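Local coordinates for protein aldolase (Klebsiella pneumoniae, PDB 6VOQ) that binds a zinc ion and belongs to the class II aldolase and adducin family, assembling from four copies of one chain, at residues A[30-40]-A[73-83]; A[8-19]-A[48-59]. One frame throughout, in Å; residues are numbered along the deposited sequence.

Interaction 1 of 2, residues A[30-40]-A[73-83]. With ZN (zinc ion), chain B.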
loop_
_atom_site.group_PDB
_atom_site.type_symbol
_atom_site.label_atom_id
_atom_site.label_comp_id
_atom_site.label_asym_id
_atom_site.label_seq_id
_atom_site.Cartn_x
_atom_site.Cartn_y
_atom_site.Cartn_z
ATOM N N ASN A 30 16.994 -2.228 10.957
ATOM C CA ASN A 30 17.478 -3.113 12.002
ATOM C C ASN A 30 16.750 -2.794 13.301
ATOM O O ASN A 30 16.235 -1.690 13.490
ATOM C CB ASN A 30 18.993 -2.997 12.173
ATOM C CG ASN A 30 19.480 -1.578 12.061
ATOM O OD1 ASN A 30 19.409 -0.811 13.017
ATOM N ND2 ASN A 30 19.982 -1.217 10.887
ATOM N N LEU A 31 16.693 -3.788 14.177
ATOM C CA LEU A 31 16.031 -3.683 15.464
ATOM C C LEU A 31 17.031 -4.046 16.548
ATOM O O LEU A 31 17.908 -4.890 16.341
ATOM C CB LEU A 31 14.786 -4.609 15.549
ATOM C CG LEU A 31 13.864 -4.627 14.316
ATOM C CD1 LEU A 31 12.800 -5.711 14.406
ATOM C CD2 LEU A 31 13.213 -3.268 14.104
ATOM N N SER A 32 16.909 -3.389 17.699
ATOM C CA SER A 32 17.665 -3.803 18.875
ATOM C C SER A 32 16.809 -3.636 20.125
ATOM O O SER A 32 15.873 -2.829 20.158
ATOM C CB SER A 32 18.977 -3.016 19.014
ATOM O OG SER A 32 18.748 -1.662 19.385
ATOM N N LEU A 33 17.144 -4.406 21.157
ATOM C CA LEU A 33 16.483 -4.274 22.449
ATOM C C LEU A 33 17.426 -4.742 23.550
ATOM O O LEU A 33 18.244 -5.646 23.352
ATOM C CB LEU A 33 15.162 -5.062 22.496
ATOM C CG LEU A 33 15.172 -6.579 22.250
ATOM C CD1 LEU A 33 15.497 -7.354 23.511
ATOM C CD2 LEU A 33 13.826 -7.040 21.705
ATOM N N LEU A 34 17.297 -4.119 24.717
ATOM C CA LEU A 34 18.109 -4.483 25.871
ATOM C C LEU A 34 17.625 -5.793 26.474
ATOM O O LEU A 34 16.433 -5.963 26.743
ATOM C CB LEU A 34 18.057 -3.383 26.928
ATOM C CG LEU A 34 19.161 -2.333 26.820
ATOM C CD1 LEU A 34 18.981 -1.255 27.881
ATOM C CD2 LEU A 34 20.528 -2.997 26.933
ATOM N N LEU A 35 18.551 -6.705 26.699
ATOM C CA LEU A 35 18.251 -7.955 27.369
ATOM C C LEU A 35 18.285 -7.757 28.879
ATOM O O LEU A 35 18.791 -6.742 29.372
ATOM C CB LEU A 35 19.247 -9.029 26.939
ATOM C CG LEU A 35 19.114 -9.457 25.470
ATOM C CD1 LEU A 35 20.298 -10.312 25.033
ATOM C CD2 LEU A 35 17.797 -10.188 25.225
ATOM N N PRO A 36 17.721 -8.700 29.639
ATOM C CA PRO A 36 17.776 -8.584 31.107
ATOM C C PRO A 36 19.177 -8.417 31.670
ATOM O O PRO A 36 19.342 -7.717 32.675
ATOM C CB PRO A 36 17.130 -9.894 31.574
ATOM C CG PRO A 36 16.147 -10.212 30.496
ATOM C CD PRO A 36 16.786 -9.753 29.203
ATOM N N ASP A 37 20.192 -9.028 31.058
ATOM C CA ASP A 37 21.560 -8.953 31.562
ATOM C C ASP A 37 22.288 -7.689 31.120
ATOM O O ASP A 37 23.506 -7.585 31.320
ATOM C CB ASP A 37 22.354 -10.184 31.115
ATOM C CG ASP A 37 22.330 -10.385 29.606
ATOM O OD1 ASP A 37 21.895 -9.466 28.883
ATOM O OD2 ASP A 37 22.755 -11.466 29.141
ATOM N N GLY A 38 21.583 -6.740 30.510
ATOM C CA GLY A 38 22.201 -5.528 30.041
ATOM C C GLY A 38 22.831 -5.613 28.672
ATOM O O GLY A 38 23.277 -4.587 28.152
ATOM N N ASN A 39 22.891 -6.793 28.070
ATOM C CA ASN A 39 23.399 -6.899 26.713
ATOM C C ASN A 39 22.309 -6.547 25.703
ATOM O O ASN A 39 21.128 -6.396 26.031
ATOM C CB ASN A 39 23.934 -8.302 26.449
ATOM C CG ASN A 39 25.196 -8.591 27.235
ATOM O OD1 ASN A 39 26.074 -7.741 27.358
ATOM N ND2 ASN A 39 25.278 -9.788 27.800
ATOM N N LEU A 40 22.721 -6.437 24.448
ATOM C CA LEU A 40 21.865 -5.969 23.371
ATOM C C LEU A 40 21.523 -7.132 22.449
ATOM O O LEU A 40 22.422 -7.824 21.959
ATOM C CB LEU A 40 22.563 -4.857 22.590
ATOM C CG LEU A 40 21.660 -3.770 22.043
ATOM C CD1 LEU A 40 20.677 -3.346 23.123
ATOM C CD2 LEU A 40 22.511 -2.616 21.593
ATOM N N SER A 73 24.213 -6.286 12.785
ATOM C CA SER A 73 24.138 -5.223 11.797
ATOM C C SER A 73 25.209 -4.181 12.076
ATOM O O SER A 73 25.494 -3.857 13.232
ATOM C CB SER A 73 22.752 -4.579 11.839
ATOM O OG SER A 73 22.658 -3.528 10.893
ATOM N N LYS A 74 25.820 -3.663 11.009
ATOM C CA LYS A 74 26.804 -2.600 11.185
ATOM C C LYS A 74 26.195 -1.333 11.790
ATOM O O LYS A 74 26.911 -0.563 12.439
ATOM C CB LYS A 74 27.474 -2.293 9.845
ATOM C CG LYS A 74 27.996 -3.542 9.163
ATOM C CD LYS A 74 28.533 -3.264 7.785
ATOM C CE LYS A 74 30.046 -3.143 7.815
ATOM N NZ LYS A 74 30.586 -2.651 6.515
ATOM N N GLU A 75 24.892 -1.113 11.620
ATOM C CA GLU A 75 24.264 0.074 12.183
ATOM C C GLU A 75 23.983 -0.052 13.673
ATOM O O GLU A 75 23.578 0.941 14.298
ATOM C CB GLU A 75 22.977 0.385 11.423
ATOM C CG GLU A 75 23.222 0.563 9.941
ATOM C CD GLU A 75 22.017 1.071 9.198
ATOM O OE1 GLU A 75 21.972 2.289 8.917
ATOM O OE2 GLU A 75 21.120 0.255 8.894
ATOM N N VAL A 76 24.205 -1.234 14.258
ATOM C CA VAL A 76 24.067 -1.396 15.700
ATOM C C VAL A 76 25.072 -0.521 16.436
ATOM O O VAL A 76 24.856 -0.173 17.602
ATOM C CB VAL A 76 24.204 -2.889 16.075
ATOM C CG1 VAL A 76 24.194 -3.095 17.587
ATOM C CG2 VAL A 76 23.079 -3.689 15.424
ATOM N N THR A 77 26.154 -0.128 15.757
ATOM C CA THR A 77 27.100 0.830 16.319
ATOM C C THR A 77 26.394 2.076 16.847
ATOM O O THR A 77 26.659 2.518 17.972
ATOM C CB THR A 77 28.145 1.214 15.271
ATOM O OG1 THR A 77 28.886 0.049 14.889
ATOM C CG2 THR A 77 29.116 2.228 15.851
ATOM N N PHE A 78 25.494 2.667 16.056
ATOM C CA PHE A 78 24.845 3.871 16.563
ATOM C C PHE A 78 23.585 3.569 17.366
ATOM O O PHE A 78 23.083 4.460 18.050
ATOM C CB PHE A 78 24.557 4.888 15.433
ATOM C CG PHE A 78 23.580 4.432 14.365
ATOM C CD1 PHE A 78 22.233 4.259 14.640
ATOM C CD2 PHE A 78 24.003 4.280 13.062
ATOM C CE1 PHE A 78 21.354 3.868 13.648
ATOM C CE2 PHE A 78 23.124 3.900 12.057
ATOM C CZ PHE A 78 21.804 3.694 12.348
ATOM N N HIS A 79 23.070 2.340 17.314
ATOM C CA HIS A 79 22.123 1.904 18.333
ATOM C C HIS A 79 22.743 2.017 19.719
ATOM O O HIS A 79 22.144 2.588 20.637
ATOM C CB HIS A 79 21.709 0.460 18.083
ATOM C CG HIS A 79 20.706 0.287 16.995
ATOM N ND1 HIS A 79 19.501 -0.352 17.195
ATOM C CD2 HIS A 79 20.738 0.640 15.689
ATOM C CE1 HIS A 79 18.827 -0.375 16.060
ATOM N NE2 HIS A 79 19.554 0.222 15.132
ATOM N N ARG A 80 23.945 1.455 19.888
ATOM C CA ARG A 80 24.606 1.446 21.189
ATOM C C ARG A 80 24.829 2.850 21.717
ATOM O O ARG A 80 24.647 3.092 22.913
ATOM C CB ARG A 80 25.945 0.710 21.098
ATOM C CG ARG A 80 25.804 -0.746 20.686
ATOM C CD ARG A 80 27.100 -1.509 20.846
ATOM N NE ARG A 80 27.992 -1.323 19.711
ATOM C CZ ARG A 80 29.129 -0.637 19.756
ATOM N NH1 ARG A 80 29.525 -0.062 20.886
ATOM N NH2 ARG A 80 29.876 -0.536 18.665
ATOM N N ALA A 81 25.221 3.784 20.845
ATOM C CA ALA A 81 25.419 5.164 21.270
ATOM C C ALA A 81 24.192 5.712 21.984
ATOM O O ALA A 81 24.325 6.406 22.998
ATOM C CB ALA A 81 25.776 6.042 20.070
ATOM N N VAL A 82 22.994 5.378 21.501
ATOM C CA VAL A 82 21.772 5.836 22.159
ATOM C C VAL A 82 21.630 5.200 23.539
ATOM O O VAL A 82 21.391 5.890 24.535
ATOM C CB VAL A 82 20.546 5.543 21.280
ATOM C CG1 VAL A 82 19.266 5.968 22.004
ATOM C CG2 VAL A 82 20.684 6.232 19.940
ATOM N N TYR A 83 21.747 3.871 23.611
ATOM C CA TYR A 83 21.616 3.180 24.890
ATOM C C TYR A 83 22.584 3.734 25.923
ATOM O O TYR A 83 22.224 3.886 27.092
ATOM C CB TYR A 83 21.861 1.681 24.724
ATOM C CG TYR A 83 20.780 0.945 23.977
ATOM C CD1 TYR A 83 19.560 0.680 24.576
ATOM C CD2 TYR A 83 20.988 0.496 22.673
ATOM C CE1 TYR A 83 18.572 -0.006 23.894
ATOM C CE2 TYR A 83 20.002 -0.173 21.981
ATOM C CZ TYR A 83 18.800 -0.429 22.597
ATOM O OH TYR A 83 17.811 -1.109 21.926
HETATM ZN ZN ZN B . 20.066 2.731 7.796
#

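Interaction 2 of 2, residues A[8-19]-A[48-59]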
loop_
_atom_site.group_PDB
_atom_site.type_symbol
_atom_site.label_atom_id
_atom_site.label_comp_id
_atom_site.label_asym_id
_atom_site.label_seq_id
_atom_site.Cartn_x
_atom_site.Cartn_y
_atom_site.Cartn_z
ATOM N N ARG A 8 13.433 -12.544 21.779
ATOM C CA ARG A 8 13.822 -13.009 20.453
ATOM C C ARG A 8 12.593 -13.212 19.586
ATOM O O ARG A 8 12.575 -12.831 18.412
ATOM C CB ARG A 8 14.625 -14.312 20.558
ATOM C CG ARG A 8 16.018 -14.111 21.097
ATOM C CD ARG A 8 16.799 -15.401 21.147
ATOM N NE ARG A 8 18.129 -15.198 21.724
ATOM C CZ ARG A 8 19.237 -14.990 21.018
ATOM N NH1 ARG A 8 19.206 -14.976 19.689
ATOM N NH2 ARG A 8 20.384 -14.804 21.654
ATOM N N GLU A 9 11.552 -13.798 20.162
ATOM C CA GLU A 9 10.295 -14.010 19.466
ATOM C C GLU A 9 9.660 -12.695 19.012
ATOM O O GLU A 9 9.287 -12.561 17.837
ATOM C CB GLU A 9 9.365 -14.787 20.404
ATOM C CG GLU A 9 8.074 -15.319 19.818
ATOM C CD GLU A 9 8.200 -15.888 18.412
ATOM O OE1 GLU A 9 7.171 -15.863 17.705
ATOM O OE2 GLU A 9 9.278 -16.398 18.018
ATOM N N GLU A 10 9.538 -11.730 19.931
ATOM C CA GLU A 10 8.972 -10.425 19.610
ATOM C C GLU A 10 9.737 -9.745 18.482
ATOM O O GLU A 10 9.135 -9.096 17.620
ATOM C CB GLU A 10 8.975 -9.546 20.863
ATOM C CG GLU A 10 8.446 -8.147 20.647
ATOM C CD GLU A 10 7.036 -8.003 21.177
ATOM O OE1 GLU A 10 6.750 -6.996 21.866
ATOM O OE2 GLU A 10 6.218 -8.913 20.904
ATOM N N MET A 11 11.067 -9.870 18.482
ATOM C CA MET A 11 11.862 -9.214 17.453
ATOM C C MET A 11 11.569 -9.794 16.079
ATOM O O MET A 11 11.402 -9.046 15.114
ATOM C CB MET A 11 13.347 -9.334 17.782
ATOM C CG MET A 11 14.254 -8.713 16.741
ATOM S SD MET A 11 15.874 -8.296 17.401
ATOM C CE MET A 11 15.407 -6.997 18.533
ATOM N N VAL A 12 11.508 -11.123 15.968
ATOM C CA VAL A 12 11.154 -11.757 14.699
ATOM C C VAL A 12 9.761 -11.325 14.245
ATOM O O VAL A 12 9.561 -10.957 13.081
ATOM C CB VAL A 12 11.250 -13.288 14.829
ATOM C CG1 VAL A 12 10.756 -13.977 13.546
ATOM C CG2 VAL A 12 12.673 -13.703 15.164
ATOM N N GLN A 13 8.781 -11.365 15.148
ATOM C CA GLN A 13 7.414 -11.019 14.774
ATOM C C GLN A 13 7.324 -9.565 14.346
ATOM O O GLN A 13 6.725 -9.241 13.315
ATOM C CB GLN A 13 6.462 -11.291 15.939
ATOM C CG GLN A 13 6.316 -12.751 16.277
ATOM C CD GLN A 13 5.355 -12.988 17.431
ATOM O OE1 GLN A 13 4.850 -12.043 18.036
ATOM N NE2 GLN A 13 5.102 -14.257 17.741
ATOM N N ILE A 14 7.922 -8.674 15.127
ATOM C CA ILE A 14 7.864 -7.263 14.791
ATOM C C ILE A 14 8.542 -7.003 13.449
ATOM O O ILE A 14 8.012 -6.269 12.606
ATOM C CB ILE A 14 8.449 -6.433 15.948
ATOM C CG1 ILE A 14 7.366 -6.324 17.036
ATOM C CG2 ILE A 14 8.879 -5.059 15.474
ATOM C CD1 ILE A 14 7.709 -5.478 18.207
ATOM N N GLY A 15 9.684 -7.648 13.200
ATOM C CA GLY A 15 10.315 -7.537 11.892
ATOM C C GLY A 15 9.390 -7.937 10.757
ATOM O O GLY A 15 9.238 -7.202 9.779
ATOM N N ALA A 16 8.735 -9.090 10.886
ATOM C CA ALA A 16 7.831 -9.567 9.843
ATOM C C ALA A 16 6.668 -8.602 9.632
ATOM O O ALA A 16 6.261 -8.352 8.491
ATOM C CB ALA A 16 7.312 -10.965 10.201
ATOM N N SER A 17 6.121 -8.055 10.723
ATOM C CA SER A 17 5.011 -7.112 10.629
ATOM C C SER A 17 5.433 -5.836 9.915
ATOM O O SER A 17 4.673 -5.287 9.108
ATOM C CB SER A 17 4.482 -6.793 12.029
ATOM O OG SER A 17 3.280 -6.050 11.981
ATOM N N LEU A 18 6.646 -5.358 10.199
ATOM C CA LEU A 18 7.148 -4.161 9.534
ATOM C C LEU A 18 7.432 -4.433 8.062
ATOM O O LEU A 18 7.170 -3.579 7.206
ATOM C CB LEU A 18 8.412 -3.660 10.235
ATOM C CG LEU A 18 8.255 -3.152 11.664
ATOM C CD1 LEU A 18 9.621 -2.957 12.295
ATOM C CD2 LEU A 18 7.443 -1.864 11.701
ATOM N N PHE A 19 7.961 -5.617 7.746
ATOM C CA PHE A 19 8.287 -5.928 6.360
ATOM C C PHE A 19 7.031 -6.129 5.528
ATOM O O PHE A 19 6.920 -5.589 4.422
ATOM C CB PHE A 19 9.164 -7.172 6.284
ATOM C CG PHE A 19 9.688 -7.465 4.901
ATOM C CD1 PHE A 19 10.859 -6.866 4.441
ATOM C CD2 PHE A 19 9.026 -8.346 4.065
ATOM C CE1 PHE A 19 11.358 -7.146 3.174
ATOM C CE2 PHE A 19 9.517 -8.627 2.798
ATOM C CZ PHE A 19 10.685 -8.026 2.354
ATOM N N CYS A 48 17.151 -9.528 6.427
ATOM C CA CYS A 48 15.888 -9.017 5.919
ATOM C C CYS A 48 14.850 -9.169 7.023
ATOM O O CYS A 48 14.624 -10.280 7.517
ATOM C CB CYS A 48 15.469 -9.765 4.646
ATOM S SG CYS A 48 13.763 -9.517 4.109
ATOM N N LEU A 49 14.239 -8.052 7.425
ATOM C CA LEU A 49 13.358 -8.057 8.588
ATOM C C LEU A 49 12.207 -9.043 8.458
ATOM O O LEU A 49 11.651 -9.463 9.477
ATOM C CB LEU A 49 12.806 -6.658 8.832
ATOM C CG LEU A 49 13.873 -5.666 9.282
ATOM C CD1 LEU A 49 13.235 -4.359 9.706
ATOM C CD2 LEU A 49 14.687 -6.266 10.412
ATOM N N GLY A 50 11.829 -9.414 7.242
ATOM C CA GLY A 50 10.805 -10.420 7.093
ATOM C C GLY A 50 11.292 -11.848 7.146
ATOM O O GLY A 50 10.480 -12.761 7.011
ATOM N N GLU A 51 12.591 -12.073 7.337
ATOM C CA GLU A 51 13.178 -13.410 7.315
ATOM C C GLU A 51 14.108 -13.624 8.511
ATOM O O GLU A 51 15.122 -14.317 8.413
ATOM C CB GLU A 51 13.930 -13.662 6.005
ATOM C CG GLU A 51 13.173 -13.286 4.722
ATOM C CD GLU A 51 12.402 -14.447 4.116
ATOM O OE1 GLU A 51 11.314 -14.205 3.547
ATOM O OE2 GLU A 51 12.885 -15.598 4.203
ATOM N N LEU A 52 13.776 -13.044 9.661
ATOM C CA LEU A 52 14.619 -13.180 10.844
ATOM C C LEU A 52 14.499 -14.575 11.457
ATOM O O LEU A 52 13.465 -15.239 11.351
ATOM C CB LEU A 52 14.251 -12.123 11.887
ATOM C CG LEU A 52 14.532 -10.672 11.485
ATOM C CD1 LEU A 52 14.130 -9.713 12.592
ATOM C CD2 LEU A 52 16.001 -10.499 11.108
ATOM N N GLN A 53 15.578 -15.019 12.097
ATOM C CA GLN A 53 15.620 -16.296 12.804
ATOM C C GLN A 53 15.926 -16.023 14.269
ATOM O O GLN A 53 17.006 -15.520 14.593
ATOM C CB GLN A 53 16.667 -17.241 12.207
ATOM C CG GLN A 53 16.612 -17.349 10.692
ATOM C CD GLN A 53 16.013 -18.668 10.218
ATOM O OE1 GLN A 53 16.424 -19.744 10.654
ATOM N NE2 GLN A 53 15.036 -18.585 9.318
ATOM N N ALA A 54 14.965 -16.337 15.142
ATOM C CA ALA A 54 15.115 -16.059 16.569
ATOM C C ALA A 54 16.440 -16.590 17.090
ATOM O O ALA A 54 17.153 -15.925 17.851
ATOM C CB ALA A 54 13.955 -16.692 17.338
ATOM N N GLN A 55 16.792 -17.781 16.656
ATOM C CA GLN A 55 17.941 -18.484 17.162
ATOM C C GLN A 55 19.259 -17.820 16.816
ATOM O O GLN A 55 20.233 -18.027 17.544
ATOM C CB GLN A 55 17.896 -19.903 16.619
ATOM C CG GLN A 55 17.139 -20.807 17.548
ATOM C CD GLN A 55 17.644 -20.597 18.969
ATOM O OE1 GLN A 55 18.583 -21.253 19.424
ATOM N NE2 GLN A 55 17.089 -19.567 19.636
ATOM N N ARG A 56 19.312 -17.003 15.768
ATOM C CA ARG A 56 20.562 -16.447 15.270
ATOM C C ARG A 56 20.630 -14.929 15.396
ATOM O O ARG A 56 21.572 -14.313 14.886
ATOM C CB ARG A 56 20.757 -16.892 13.823
ATOM C CG ARG A 56 21.218 -18.342 13.741
ATOM C CD ARG A 56 20.823 -18.985 12.430
ATOM N NE ARG A 56 21.142 -18.121 11.298
ATOM C CZ ARG A 56 22.327 -18.074 10.698
ATOM N NH1 ARG A 56 23.318 -18.853 11.116
ATOM N NH2 ARG A 56 22.520 -17.250 9.674
ATOM N N LEU A 57 19.667 -14.316 16.076
ATOM C CA LEU A 57 19.747 -12.888 16.335
ATOM C C LEU A 57 21.009 -12.582 17.131
ATOM O O LEU A 57 21.409 -13.345 18.014
ATOM C CB LEU A 57 18.505 -12.412 17.084
ATOM C CG LEU A 57 17.166 -12.562 16.362
ATOM C CD1 LEU A 57 16.044 -12.451 17.368
ATOM C CD2 LEU A 57 16.997 -11.519 15.256
ATOM N N SER A 58 21.653 -11.475 16.791
ATOM C CA SER A 58 22.919 -11.129 17.410
ATOM C C SER A 58 22.721 -10.702 18.854
ATOM O O SER A 58 21.698 -10.119 19.222
ATOM C CB SER A 58 23.590 -9.997 16.645
ATOM O OG SER A 58 23.331 -10.123 15.261
ATOM N N VAL A 59 23.728 -10.987 19.672
ATOM C CA VAL A 59 23.828 -10.437 21.015
ATOM C C VAL A 59 25.197 -9.784 21.142
ATOM O O VAL A 59 26.224 -10.425 20.889
ATOM C CB VAL A 59 23.625 -11.502 22.102
ATOM C CG1 VAL A 59 23.835 -10.886 23.463
ATOM C CG2 VAL A 59 22.247 -12.108 21.998
HETATM O O HOH W 1 22.475 -15.015 19.948
HETATM O O HOH W 2 11.114 -11.739 10.686
#

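Interaction 1 of 2, residues A[30-40]-A[73-83]
Asn30 spends both ends of its amide on segment 73-83. Its OD1 accepts from His79 NE2, although the modelled 2.4 Å between them is so short that the length is doubtful. Its ND2 gives a weak bond to Glu75 OE2 (2.7 Å, N-H...O angle 119°), with the amide and carboxylate planes 78° apart. Glu75 turns its other oxygen, OE1, to the zinc ion, whose remaining protein ligands are His94, His96 and His161; Asn30 is thus a second-shell partner of the metal site. A weak capping bond from Glu75 N to Ser73 OG (3.4 Å) marks the turn leading into helix 76-83. That helix lies against strand 30-34 of the central mixed sheet in this class II aldolase/adducin domain, the two axes 35° from parallel and 9.4 Å apart. Midway along the strand, Ser32 OG is hydrogen-bonded twice, to His79 ND1 (2.7 Å) and to Tyr83 OH (2.8 Å), so both ring nitrogens of His79 face polar atoms of the strand, the NE2 side at the doubtful length; Ser32 OG lies in the imidazole plane. Leu40 CD1 lies over one face of the Tyr83 ring, offset toward its rim, 3.7 Å from the centroid, a CH-pi contact.

Interaction 2 of 2, residues A[8-19]-A[48-59]
Arg8 NH1 meets two carbonyl oxygens of segment 48-59, donating to Ala54 O at 2.9 Å and to Leu57 O at 3.2 Å. The first bond lies close to the guanidinium plane and runs nearly along the C=O axis (166°); the second is more bent at the acceptor (118°). Water 1 accepts from Arg8 NH2 and donates to Leu57 O (2.8 Å), so Leu57 O receives two donors. The arm is extended from CG to NE, which lays CD beside Ala54 O and brings NH1 to both carbonyls; NH2 also forms a salt bridge with Glu4. Further along helix 4-20, Val12 CG2 sits against Ala54 CB (3.9 Å), and Met11 SD lies beside Leu57 CD2 (4.0 Å). At Gly15 the backbones come close, with Leu49 O only 3.0 Å from Gly15 C. Leu49 O takes a bond from water 2 (2.6 Å), which also donates to Val12 O and accepts from Leu52 N. At the Phe19 end, Cys48 SG approaches the Phe19 ring obliquely, 4.0 Å from its centroid, a sulfur-aromatic contact. The polar bonds thus reach the connection between strands 40-42 and 58-60 at its main chain, through one arginine and two waters, while apolar side chains make up much of the rest.

Helices 76-83 and 4-20 pack on opposite faces of the central sheet at strand 30-34, as the alternation of that strand demonstrates: Asn30 and Ser32 face helix 76-83, whereas Leu31 and Leu33 point away from it, to helix 4-20. The two contacts touch directly, with Leu33 CD2 3.5 Å from Met11 CE and Leu31 CD1 3.7 Å from Met11 O. A second junction brings Leu40 O to 3.7 Å from Val59 CG1. The centres of the two interactions are about 14 Å apart. Only interaction 1 supplies a zinc ligand, Glu75; in interaction 2 the side chain of Leu49 remains about 10 Å from a zinc ion. Along the chain the four segments alternate between the two contacts.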